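Local coordinates for protein DNA polymerase sliding clamp 3 (Sulfolobus tokodaii, PDB 3AIZ) that forms, together with other PCNA subunits, a ring around DNA that tethers the DNA polymerase and other DNA-processing proteins to it during replication, at residues V44-I49 with E120-N125; A53-E58 with N230-G235; F139-D144 with K207-S212; L199-N204 with F239-R244. One frame throughout, in Å; residues are numbered along the deposited sequence.

Interaction 1 of 4, residues V44-I49 with E120-N125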
# COMPACT_ATOMS: atom_id res chain seq x y z
N VAL C 44 -30.73 18.42 -18.01
CA VAL C 44 -30.10 19.28 -17.01
C VAL C 44 -28.90 20.01 -17.61
O VAL C 44 -28.66 21.17 -17.31
CB VAL C 44 -29.65 18.48 -15.77
CG1 VAL C 44 -28.76 19.33 -14.89
CG2 VAL C 44 -30.85 17.98 -15.00
N THR C 45 -28.16 19.31 -18.47
CA THR C 45 -26.95 19.87 -19.06
C THR C 45 -27.09 20.10 -20.56
O THR C 45 -27.44 19.19 -21.31
CB THR C 45 -25.73 18.97 -18.81
OG1 THR C 45 -25.57 18.75 -17.40
CG2 THR C 45 -24.47 19.61 -19.37
N PHE C 46 -26.81 21.32 -20.99
CA PHE C 46 -26.76 21.65 -22.40
C PHE C 46 -25.33 21.99 -22.79
O PHE C 46 -24.68 22.80 -22.13
CB PHE C 46 -27.68 22.82 -22.74
CG PHE C 46 -27.47 23.38 -24.11
CD1 PHE C 46 -26.76 24.55 -24.29
CD2 PHE C 46 -27.98 22.73 -25.23
CE1 PHE C 46 -26.56 25.07 -25.56
CE2 PHE C 46 -27.79 23.25 -26.49
CZ PHE C 46 -27.07 24.42 -26.66
N ILE C 47 -24.84 21.37 -23.86
CA ILE C 47 -23.45 21.51 -24.25
C ILE C 47 -23.31 22.20 -25.60
O ILE C 47 -23.89 21.78 -26.59
CB ILE C 47 -22.75 20.14 -24.31
CG1 ILE C 47 -22.99 19.38 -23.00
CG2 ILE C 47 -21.27 20.31 -24.59
CD1 ILE C 47 -22.38 18.00 -22.97
N ASP C 48 -22.53 23.28 -25.62
CA ASP C 48 -22.30 24.03 -26.84
C ASP C 48 -20.81 24.20 -27.10
O ASP C 48 -20.13 24.98 -26.43
CB ASP C 48 -22.98 25.40 -26.76
CG ASP C 48 -22.88 26.18 -28.05
OD1 ASP C 48 -22.98 25.55 -29.13
OD2 ASP C 48 -22.70 27.41 -27.99
N ILE C 49 -20.29 23.46 -28.08
CA ILE C 49 -18.87 23.48 -28.39
C ILE C 49 -18.58 24.10 -29.75
O ILE C 49 -19.30 23.86 -30.72
CB ILE C 49 -18.27 22.06 -28.35
CG1 ILE C 49 -18.49 21.42 -26.98
CG2 ILE C 49 -16.79 22.09 -28.70
CD1 ILE C 49 -18.02 19.98 -26.89
N GLU C 120 -32.08 22.42 -29.92
CA GLU C 120 -32.48 23.81 -29.81
C GLU C 120 -31.85 24.47 -28.59
O GLU C 120 -31.78 23.87 -27.52
CB GLU C 120 -34.01 23.91 -29.73
CG GLU C 120 -34.54 25.31 -29.48
CD GLU C 120 -36.05 25.36 -29.41
OE1 GLU C 120 -36.70 24.39 -29.87
OE2 GLU C 120 -36.59 26.36 -28.90
N THR C 121 -31.39 25.70 -28.76
CA THR C 121 -30.79 26.46 -27.66
C THR C 121 -31.80 26.71 -26.54
O THR C 121 -32.86 27.29 -26.78
CB THR C 121 -30.22 27.80 -28.14
OG1 THR C 121 -29.09 27.57 -29.00
CG2 THR C 121 -29.78 28.65 -26.95
N PRO C 122 -31.48 26.26 -25.32
CA PRO C 122 -32.38 26.31 -24.17
C PRO C 122 -32.61 27.73 -23.64
O PRO C 122 -33.70 28.03 -23.15
CB PRO C 122 -31.64 25.48 -23.11
CG PRO C 122 -30.60 24.71 -23.86
CD PRO C 122 -30.21 25.59 -24.99
N ASN C 123 -31.59 28.58 -23.72
CA ASN C 123 -31.67 29.91 -23.13
C ASN C 123 -31.54 31.04 -24.14
O ASN C 123 -30.49 31.23 -24.76
CB ASN C 123 -30.61 30.07 -22.04
CG ASN C 123 -30.79 29.07 -20.91
OD1 ASN C 123 -31.74 29.17 -20.13
ND2 ASN C 123 -29.87 28.12 -20.81
N LEU C 124 -32.63 31.80 -24.30
CA LEU C 124 -32.65 32.95 -25.19
C LEU C 124 -31.58 33.97 -24.80
O LEU C 124 -30.69 34.29 -25.59
CB LEU C 124 -34.03 33.62 -25.17
CG LEU C 124 -35.20 32.77 -25.66
CD1 LEU C 124 -36.53 33.47 -25.40
CD2 LEU C 124 -35.05 32.45 -27.14
N ASN C 125 -31.67 34.47 -23.57
CA ASN C 125 -30.68 35.41 -23.05
C ASN C 125 -30.36 35.12 -21.59
O ASN C 125 -31.25 34.89 -20.78
CB ASN C 125 -31.17 36.85 -23.21
CG ASN C 125 -30.12 37.86 -22.82
OD1 ASN C 125 -28.94 37.55 -22.72
ND2 ASN C 125 -30.55 39.10 -22.59
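Phe-46 and Pro-122 meet at about a right angle, the proline ring standing with one side against the flat face of the phenyl group. Pro-122 CD sits almost exactly over the middle of the Phe-46 ring, 3.4 Å from its centroid and only 3° off the ring normal, a well-centred CH-pi contact. The neighbouring carbon, Pro-122 CG, lies toward the root of the aromatic side chain, where it comes 3.4 Å from Phe-46 CG. With its CG anti to the backbone N (chi1 168°), Phe-46 projects from strand 45-52 toward the loop, and its far end approaches Thr-121 obliquely, CZ lying 4.4 Å from Thr-121 CA. Phe-46 also packs on Ile-119, just upstream in the same loop, and on Arg-37 of strand 33-39, which in turn pairs with Asp-48 in a salt bridge. The segment 120-125 has no regular helix or strand; it belongs to the long connection between strands 106-111 and 130-135, the interdomain connecting loop of PCNA proteins. Phe-46 is buried, whereas Thr-121 and Pro-122 lie at the surface. The CD of a proline is bonded to an electron-withdrawing amide nitrogen, which makes its C-H groups good partners for a pi cloud. The geometry is consistent with a contact resting on dispersion and a weak electrostatic attraction over the aromatic face, without direct hydrogen bonding between the two segments.

Interaction 2 of 4, residues A53-E58 with N230-G235; sequences AGYFEE and NLPQGG
Pro-232 O is approached by two groups: the ring of Tyr-55 meets it edge-on, with CD1 3.7 Å away in the plane of the ring, and Gly-235 N reaches it through a weak hydrogen bond of 3.3 Å. That weak bond closes the type I' turn from Pro-232 to Gly-235, in which Gln-233 and Gly-234 both take left-handed backbone angles; the hairpin end is also held by Leu-231 N to Gly-235 O, 2.9 Å. Tyr-55 and Pro-232 point the same way, the tyrosine ring lying alongside the proline with its CE1 3.8 Å from Pro-232 CD. The ring is carried there by a CG anti to the backbone N (chi1 177°). At a corner of the turn, Gln-233 rests on the backbone of the 3-10 segment 53-55: its CB lies 3.6 Å from Tyr-55 N, and its CG packs on the Gly-54 carbonyl. This surface contact sets the short connection between strands 45-52 and 58-60, in the N-terminal PCNA domain, against the hairpin turn joining strands 223-231 and 235-241, in the C-terminal domain. Tyr-55 and Phe-56 both also pack on Phe-11 of helix 8-18, and Phe-56 on Val-3 and Val-5 of strand 2-5.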
# COMPACT_ATOMS: atom_id res chain seq x y z
N ALA C 53 -11.77 26.79 -37.26
CA ALA C 53 -10.89 26.23 -38.28
C ALA C 53 -9.42 26.34 -37.87
O ALA C 53 -8.63 25.44 -38.13
CB ALA C 53 -11.13 26.91 -39.61
N GLY C 54 -9.08 27.46 -37.24
CA GLY C 54 -7.71 27.72 -36.84
C GLY C 54 -7.16 26.71 -35.85
O GLY C 54 -5.95 26.52 -35.74
N TYR C 55 -8.06 26.05 -35.12
CA TYR C 55 -7.66 25.03 -34.15
C TYR C 55 -6.95 23.88 -34.86
O TYR C 55 -6.04 23.26 -34.31
CB TYR C 55 -8.89 24.51 -33.40
CG TYR C 55 -8.60 23.39 -32.43
CD1 TYR C 55 -8.33 23.65 -31.09
CD2 TYR C 55 -8.60 22.06 -32.85
CE1 TYR C 55 -8.07 22.63 -30.20
CE2 TYR C 55 -8.34 21.03 -31.96
CZ TYR C 55 -8.07 21.32 -30.64
OH TYR C 55 -7.81 20.31 -29.75
N PHE C 56 -7.38 23.61 -36.09
CA PHE C 56 -6.82 22.52 -36.87
C PHE C 56 -5.64 23.01 -37.70
O PHE C 56 -5.55 24.19 -38.04
CB PHE C 56 -7.88 21.93 -37.80
CG PHE C 56 -9.16 21.57 -37.11
CD1 PHE C 56 -9.26 20.39 -36.39
CD2 PHE C 56 -10.26 22.40 -37.17
CE1 PHE C 56 -10.44 20.05 -35.75
CE2 PHE C 56 -11.44 22.07 -36.54
CZ PHE C 56 -11.53 20.89 -35.83
N GLU C 57 -4.73 22.09 -38.03
CA GLU C 57 -3.63 22.40 -38.93
C GLU C 57 -4.16 22.51 -40.35
O GLU C 57 -3.71 23.35 -41.13
CB GLU C 57 -2.54 21.33 -38.85
CG GLU C 57 -1.35 21.59 -39.76
CD GLU C 57 -0.38 20.43 -39.80
OE1 GLU C 57 -0.66 19.40 -39.15
OE2 GLU C 57 0.65 20.54 -40.49
N GLU C 58 -5.11 21.65 -40.69
CA GLU C 58 -5.76 21.68 -41.99
C GLU C 58 -7.27 21.61 -41.82
O GLU C 58 -7.79 20.75 -41.11
CB GLU C 58 -5.28 20.51 -42.86
CG GLU C 58 -3.80 20.55 -43.20
CD GLU C 58 -3.36 19.37 -44.05
OE1 GLU C 58 -4.23 18.55 -44.42
OE2 GLU C 58 -2.15 19.27 -44.34
N ASN C 230 -12.19 27.08 -22.19
CA ASN C 230 -11.55 27.71 -23.34
C ASN C 230 -10.66 26.74 -24.10
O ASN C 230 -9.97 25.91 -23.51
CB ASN C 230 -10.74 28.93 -22.90
CG ASN C 230 -11.61 30.04 -22.33
OD1 ASN C 230 -11.25 30.68 -21.34
ND2 ASN C 230 -12.76 30.27 -22.96
N LEU C 231 -10.68 26.86 -25.43
CA LEU C 231 -9.86 26.03 -26.29
C LEU C 231 -8.95 26.91 -27.13
O LEU C 231 -9.25 28.08 -27.36
CB LEU C 231 -10.74 25.17 -27.20
CG LEU C 231 -11.61 24.12 -26.51
CD1 LEU C 231 -12.59 23.52 -27.49
CD2 LEU C 231 -10.74 23.04 -25.87
N PRO C 232 -7.82 26.35 -27.59
CA PRO C 232 -6.88 27.08 -28.45
C PRO C 232 -7.58 27.68 -29.67
O PRO C 232 -8.61 27.18 -30.11
CB PRO C 232 -5.90 26.00 -28.89
CG PRO C 232 -5.92 25.01 -27.78
CD PRO C 232 -7.33 25.00 -27.27
N GLN C 233 -7.02 28.77 -30.20
CA GLN C 233 -7.54 29.42 -31.39
C GLN C 233 -8.98 29.90 -31.21
O GLN C 233 -9.81 29.76 -32.10
CB GLN C 233 -7.45 28.48 -32.60
CG GLN C 233 -6.05 27.94 -32.84
CD GLN C 233 -5.02 29.04 -33.03
OE1 GLN C 233 -5.32 30.11 -33.57
NE2 GLN C 233 -3.79 28.79 -32.58
N GLY C 234 -9.26 30.46 -30.03
CA GLY C 234 -10.55 31.08 -29.77
C GLY C 234 -11.71 30.11 -29.67
O GLY C 234 -12.87 30.51 -29.78
N GLY C 235 -11.41 28.83 -29.48
CA GLY C 235 -12.44 27.82 -29.34
C GLY C 235 -12.98 27.77 -27.93
O GLY C 235 -12.48 28.47 -27.04

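Interaction 3 of 4, residues F139-D144 with K207-S212; sequences FTDIID and KMRKPS
A salt-bridge network of one arginine and two aspartates ties helix 136-149 to the loop at 207-212. Arg-209 reaches across to Asp-141 and Asp-144, which stand three residues, nearly one turn, apart on the helix. Its NH2 donates to Asp-141 OD1 at 2.7 Å, and its NH1 adds a weak bond to the same oxygen, so that both terminal nitrogens converge on one carboxylate oxygen. This oxygen is met from well above its carboxylate plane, 56° out of it. The bond from Arg-209 NH1 to Asp-144 OD2, at 3.0 Å, is different: the acceptor lies in the guanidinium plane, within 4°, and is approached nearly along its C-O axis. Thr-140, next to Asp-141 in sequence and one turn before Asp-144, puts OG1 over the centre of one guanidinium face, 3.2 Å above the plane. The angle there is poor for a hydrogen bond from the arginine, and OG1 instead bonds to Thr-136 O and Val-137 O of its own helix. After an extended start, a bend at chi3 (-48°) turns the Arg-209 guanidinium toward the two carboxylates while its aliphatic part passes Thr-140. Two negative groups around one cation would be expected to favour ionised carboxylates and to fix the rotation of the guanidinium. Asp-144 OD1 has a further, weak bond to Ser-206 OG. Close by, Phe-139 and Met-208 both pack on Tyr-229 of strand 223-231, and Lys-207 and Met-208 touch Thr-17 of helix 8-18, so the loop sits between the two helices and next to the sheet.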
# COMPACT_ATOMS: atom_id res chain seq x y z
N PHE C 139 -8.83 24.10 -11.66
CA PHE C 139 -10.26 23.92 -11.45
C PHE C 139 -10.67 22.45 -11.47
O PHE C 139 -11.38 21.99 -10.59
CB PHE C 139 -11.07 24.70 -12.50
CG PHE C 139 -12.55 24.50 -12.39
CD1 PHE C 139 -13.27 25.09 -11.36
CD2 PHE C 139 -13.23 23.73 -13.31
CE1 PHE C 139 -14.64 24.91 -11.25
CE2 PHE C 139 -14.60 23.54 -13.21
CZ PHE C 139 -15.30 24.13 -12.18
N THR C 140 -10.21 21.73 -12.49
CA THR C 140 -10.54 20.31 -12.63
C THR C 140 -10.04 19.49 -11.44
O THR C 140 -10.75 18.62 -10.94
CB THR C 140 -10.01 19.72 -13.95
OG1 THR C 140 -8.61 20.00 -14.07
CG2 THR C 140 -10.75 20.33 -15.14
N ASP C 141 -8.82 19.77 -10.99
CA ASP C 141 -8.28 19.13 -9.80
C ASP C 141 -9.28 19.23 -8.65
O ASP C 141 -9.63 18.23 -8.03
CB ASP C 141 -6.95 19.77 -9.38
CG ASP C 141 -5.78 19.27 -10.20
OD1 ASP C 141 -5.88 18.17 -10.78
OD2 ASP C 141 -4.74 19.97 -10.24
N ILE C 142 -9.72 20.45 -8.37
CA ILE C 142 -10.69 20.70 -7.31
C ILE C 142 -11.99 19.94 -7.57
O ILE C 142 -12.62 19.43 -6.65
CB ILE C 142 -10.98 22.20 -7.16
CG1 ILE C 142 -9.71 22.94 -6.74
CG2 ILE C 142 -12.10 22.44 -6.16
CD1 ILE C 142 -9.90 24.42 -6.54
N ILE C 143 -12.38 19.88 -8.84
CA ILE C 143 -13.59 19.16 -9.23
C ILE C 143 -13.46 17.67 -8.96
O ILE C 143 -14.39 17.03 -8.45
CB ILE C 143 -13.92 19.40 -10.71
CG1 ILE C 143 -14.28 20.87 -10.93
CG2 ILE C 143 -15.07 18.53 -11.14
CD1 ILE C 143 -15.42 21.34 -10.05
N ASP C 144 -12.30 17.10 -9.30
CA ASP C 144 -12.02 15.70 -9.03
C ASP C 144 -12.01 15.44 -7.53
O ASP C 144 -12.49 14.41 -7.05
CB ASP C 144 -10.69 15.28 -9.64
CG ASP C 144 -10.77 15.08 -11.14
OD1 ASP C 144 -11.87 14.73 -11.64
OD2 ASP C 144 -9.75 15.27 -11.83
N LYS C 207 -12.63 15.88 -17.32
CA LYS C 207 -11.78 15.36 -18.38
C LYS C 207 -11.52 16.39 -19.49
O LYS C 207 -11.05 16.04 -20.57
CB LYS C 207 -12.35 14.07 -18.97
CG LYS C 207 -11.88 12.81 -18.25
CD LYS C 207 -12.45 11.54 -18.87
CE LYS C 207 -13.79 11.17 -18.26
NZ LYS C 207 -14.82 12.23 -18.43
N MET C 208 -11.83 17.65 -19.21
CA MET C 208 -11.49 18.74 -20.11
C MET C 208 -10.12 19.31 -19.75
O MET C 208 -9.63 20.24 -20.39
CB MET C 208 -12.54 19.85 -20.05
CG MET C 208 -13.87 19.50 -20.71
SD MET C 208 -13.75 19.31 -22.50
CE MET C 208 -13.01 20.88 -22.95
N ARG C 209 -9.51 18.73 -18.72
CA ARG C 209 -8.21 19.15 -18.22
C ARG C 209 -7.19 19.41 -19.33
O ARG C 209 -6.73 20.54 -19.50
CB ARG C 209 -7.65 18.11 -17.25
CG ARG C 209 -6.21 18.35 -16.83
CD ARG C 209 -5.69 17.19 -16.00
NE ARG C 209 -6.64 16.83 -14.94
CZ ARG C 209 -6.66 17.40 -13.74
NH1 ARG C 209 -7.57 17.01 -12.85
NH2 ARG C 209 -5.78 18.34 -13.43
N LYS C 210 -6.85 18.37 -20.07
CA LYS C 210 -5.83 18.47 -21.11
C LYS C 210 -6.15 19.49 -22.21
O LYS C 210 -5.34 20.39 -22.47
CB LYS C 210 -5.55 17.09 -21.72
CG LYS C 210 -4.92 16.10 -20.76
CD LYS C 210 -4.70 14.75 -21.42
CE LYS C 210 -3.90 14.89 -22.71
NZ LYS C 210 -2.58 15.53 -22.47
N PRO C 211 -7.32 19.35 -22.86
CA PRO C 211 -7.65 20.22 -24.00
C PRO C 211 -7.76 21.69 -23.63
O PRO C 211 -7.34 22.55 -24.40
CB PRO C 211 -9.02 19.70 -24.45
CG PRO C 211 -9.14 18.34 -23.86
CD PRO C 211 -8.39 18.39 -22.57
N SER C 212 -8.32 21.98 -22.45
CA SER C 212 -8.62 23.35 -22.07
C SER C 212 -7.52 23.99 -21.22
O SER C 212 -7.07 23.41 -20.23
CB SER C 212 -9.96 23.41 -21.32
OG SER C 212 -10.35 24.75 -21.05

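Interaction 4 of 4, residues L199-N204 with F239-R244; sequences LEYVVN and FYIAPR. With SO4 (sulfate ion), chain H.
This is a buried, apolar helix-on-sheet contact, in which the short helix 199-203 rests on the end of strand 235-241 through Ile-241. The isoleucine points at the helix and touches it with two separate branches. Its CG1 arm is extended (chi2 179°), which carries CD1 up against the backbone between two helical residues, 3.7 Å from both Tyr-201 C and Val-202 N. The same methyl lies 3.6 Å from Val-202 CG2, the two side chains crossing at about a right angle. The other branch, CG2, packs 3.8 Å from Tyr-201 CB. Tyr-201 therefore touches the strand with the root of its side chain while its ring leads away, since CG stands anti to the carbonyl carbon (chi1 -54°). At the far end of that ring the character changes: Tyr-201 OH donates a hydrogen bond of 3.1 Å to O1 of a sulfate ion, and this oxygen lies at the ring edge, in its plane. Ser-42 OG also bonds to the sulfate, which is probably from the crystallisation liquor, and, weakly, to Tyr-201 OH. Over one ring face lies Glu-200 CG, 4.0 Å above its centre. Tyr-201 thus spans from the buried sheet to the bound sulfate, while Val-202 continues inward to Ile-143 of helix 136-149 and to Ile-154 and Phe-156 of strand 153-159. A short helix packed through apolar side-chain atoms on an antiparallel sheet is the layering of the PCNA fold, where helices line the inside of the ring and sheets form its outer layer.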
# COMPACT_ATOMS: atom_id res chain seq x y z
N LEU C 199 -24.01 17.64 -8.52
CA LEU C 199 -22.59 17.34 -8.38
C LEU C 199 -22.04 16.57 -9.58
O LEU C 199 -21.02 16.95 -10.15
CB LEU C 199 -22.33 16.57 -7.08
CG LEU C 199 -20.87 16.26 -6.71
CD1 LEU C 199 -20.73 16.13 -5.20
CD2 LEU C 199 -20.37 15.01 -7.42
N GLU C 200 -22.73 15.50 -9.98
CA GLU C 200 -22.26 14.65 -11.06
C GLU C 200 -22.06 15.41 -12.37
O GLU C 200 -21.10 15.16 -13.10
CB GLU C 200 -23.20 13.47 -11.28
CG GLU C 200 -24.65 13.86 -11.52
CD GLU C 200 -25.52 12.67 -11.86
OE1 GLU C 200 -26.66 12.60 -11.35
OE2 GLU C 200 -25.07 11.80 -12.64
N TYR C 201 -22.96 16.35 -12.66
CA TYR C 201 -22.90 17.10 -13.91
C TYR C 201 -21.66 18.00 -13.98
O TYR C 201 -21.04 18.11 -15.04
CB TYR C 201 -24.17 17.93 -14.10
CG TYR C 201 -25.44 17.11 -14.01
CD1 TYR C 201 -26.36 17.33 -12.98
CD2 TYR C 201 -25.72 16.12 -14.94
CE1 TYR C 201 -27.51 16.58 -12.89
CE2 TYR C 201 -26.87 15.37 -14.86
CZ TYR C 201 -27.77 15.60 -13.83
OH TYR C 201 -28.92 14.85 -13.75
N VAL C 202 -21.31 18.63 -12.87
CA VAL C 202 -20.12 19.47 -12.82
C VAL C 202 -18.87 18.62 -12.90
O VAL C 202 -17.98 18.87 -13.72
CB VAL C 202 -20.06 20.31 -11.53
CG1 VAL C 202 -18.74 21.06 -11.44
CG2 VAL C 202 -21.24 21.27 -11.46
N VAL C 203 -18.81 17.60 -12.05
CA VAL C 203 -17.65 16.71 -11.98
C VAL C 203 -17.31 16.07 -13.33
O VAL C 203 -16.14 15.97 -13.69
CB VAL C 203 -17.87 15.60 -10.94
CG1 VAL C 203 -16.80 14.53 -11.07
CG2 VAL C 203 -17.89 16.19 -9.54
N ASN C 204 -18.34 15.65 -14.06
CA ASN C 204 -18.14 14.95 -15.33
C ASN C 204 -17.49 15.79 -16.43
O ASN C 204 -17.30 15.32 -17.54
CB ASN C 204 -19.46 14.36 -15.83
CG ASN C 204 -19.93 13.18 -14.99
OD1 ASN C 204 -19.16 12.60 -14.23
ND2 ASN C 204 -21.20 12.81 -15.15
N PHE C 239 -20.69 24.37 -21.00
CA PHE C 239 -21.56 23.45 -20.28
C PHE C 239 -22.56 24.23 -19.43
O PHE C 239 -22.18 24.86 -18.44
CB PHE C 239 -20.74 22.51 -19.40
CG PHE C 239 -19.86 21.57 -20.17
CD1 PHE C 239 -18.63 21.98 -20.65
CD2 PHE C 239 -20.26 20.26 -20.41
CE1 PHE C 239 -17.82 21.12 -21.36
CE2 PHE C 239 -19.45 19.40 -21.12
CZ PHE C 239 -18.23 19.83 -21.60
N TYR C 240 -23.83 24.19 -19.82
CA TYR C 240 -24.89 24.84 -19.06
C TYR C 240 -25.59 23.82 -18.17
O TYR C 240 -26.26 22.91 -18.66
CB TYR C 240 -25.90 25.49 -19.99
CG TYR C 240 -25.32 26.58 -20.88
CD1 TYR C 240 -24.65 26.26 -22.04
CD2 TYR C 240 -25.46 27.92 -20.54
CE1 TYR C 240 -24.12 27.24 -22.86
CE2 TYR C 240 -24.94 28.91 -21.35
CZ TYR C 240 -24.27 28.57 -22.51
OH TYR C 240 -23.74 29.55 -23.32
N ILE C 241 -25.43 23.98 -16.86
CA ILE C 241 -26.03 23.06 -15.90
C ILE C 241 -27.19 23.72 -15.15
O ILE C 241 -27.03 24.78 -14.56
CB ILE C 241 -24.99 22.54 -14.90
CG1 ILE C 241 -23.78 21.98 -15.64
CG2 ILE C 241 -25.61 21.48 -13.99
CD1 ILE C 241 -22.69 21.46 -14.73
N ALA C 242 -28.35 23.07 -15.18
CA ALA C 242 -29.56 23.62 -14.57
C ALA C 242 -29.43 23.76 -13.06
O ALA C 242 -28.73 22.98 -12.41
CB ALA C 242 -30.76 22.76 -14.92
N PRO C 243 -30.10 24.78 -12.49
CA PRO C 243 -30.06 25.10 -11.06
C PRO C 243 -30.85 24.11 -10.21
O PRO C 243 -31.74 23.43 -10.71
CB PRO C 243 -30.73 26.48 -10.99
CG PRO C 243 -30.73 26.99 -12.40
CD PRO C 243 -30.85 25.78 -13.26
N ARG C 244 -30.52 24.05 -8.92
CA ARG C 244 -31.24 23.23 -7.95
C ARG C 244 -31.29 21.75 -8.30
O ARG C 244 -32.32 21.10 -8.11
CB ARG C 244 -32.66 23.75 -7.73
CG ARG C 244 -32.75 25.01 -6.89
CD ARG C 244 -34.17 25.23 -6.40
NE ARG C 244 -34.32 26.47 -5.65
CZ ARG C 244 -35.44 26.86 -5.07
NH1 ARG C 244 -36.53 26.10 -5.13
NH2 ARG C 244 -35.49 28.02 -4.41
S SO4 H . -28.37 12.22 -17.21
O1 SO4 H . -28.50 12.50 -15.78
O2 SO4 H . -29.33 11.18 -17.59
O3 SO4 H . -28.65 13.43 -17.98
O4 SO4 H . -27.02 11.76 -17.50

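Interactions 1 and 4 lie side by side on neighbouring strands 45-52 and 235-241, their centres 13 Å apart; Phe-46 O bonds to Tyr-240 N at 2.8 Å, and Val-44 and Thr-45 pack on the ring of Tyr-201, which hydrogen-bonds the sulfate. Interaction 3 joins interaction 4 through Ile-143, whose CG2 packs on Val-203 CA, and joins interaction 2 through Ser-212, whose OG lies 2.7 Å from Asn-230 O in a probable hydrogen bond. Interactions 2 and 4 sit near opposite ends of the hairpin of strands 223-231 and 235-241, their centres 26 Å apart. Segments 44-49 and 53-58 of interactions 1 and 2 follow each other along the chain, the centres of the two contacts being 22 Å apart.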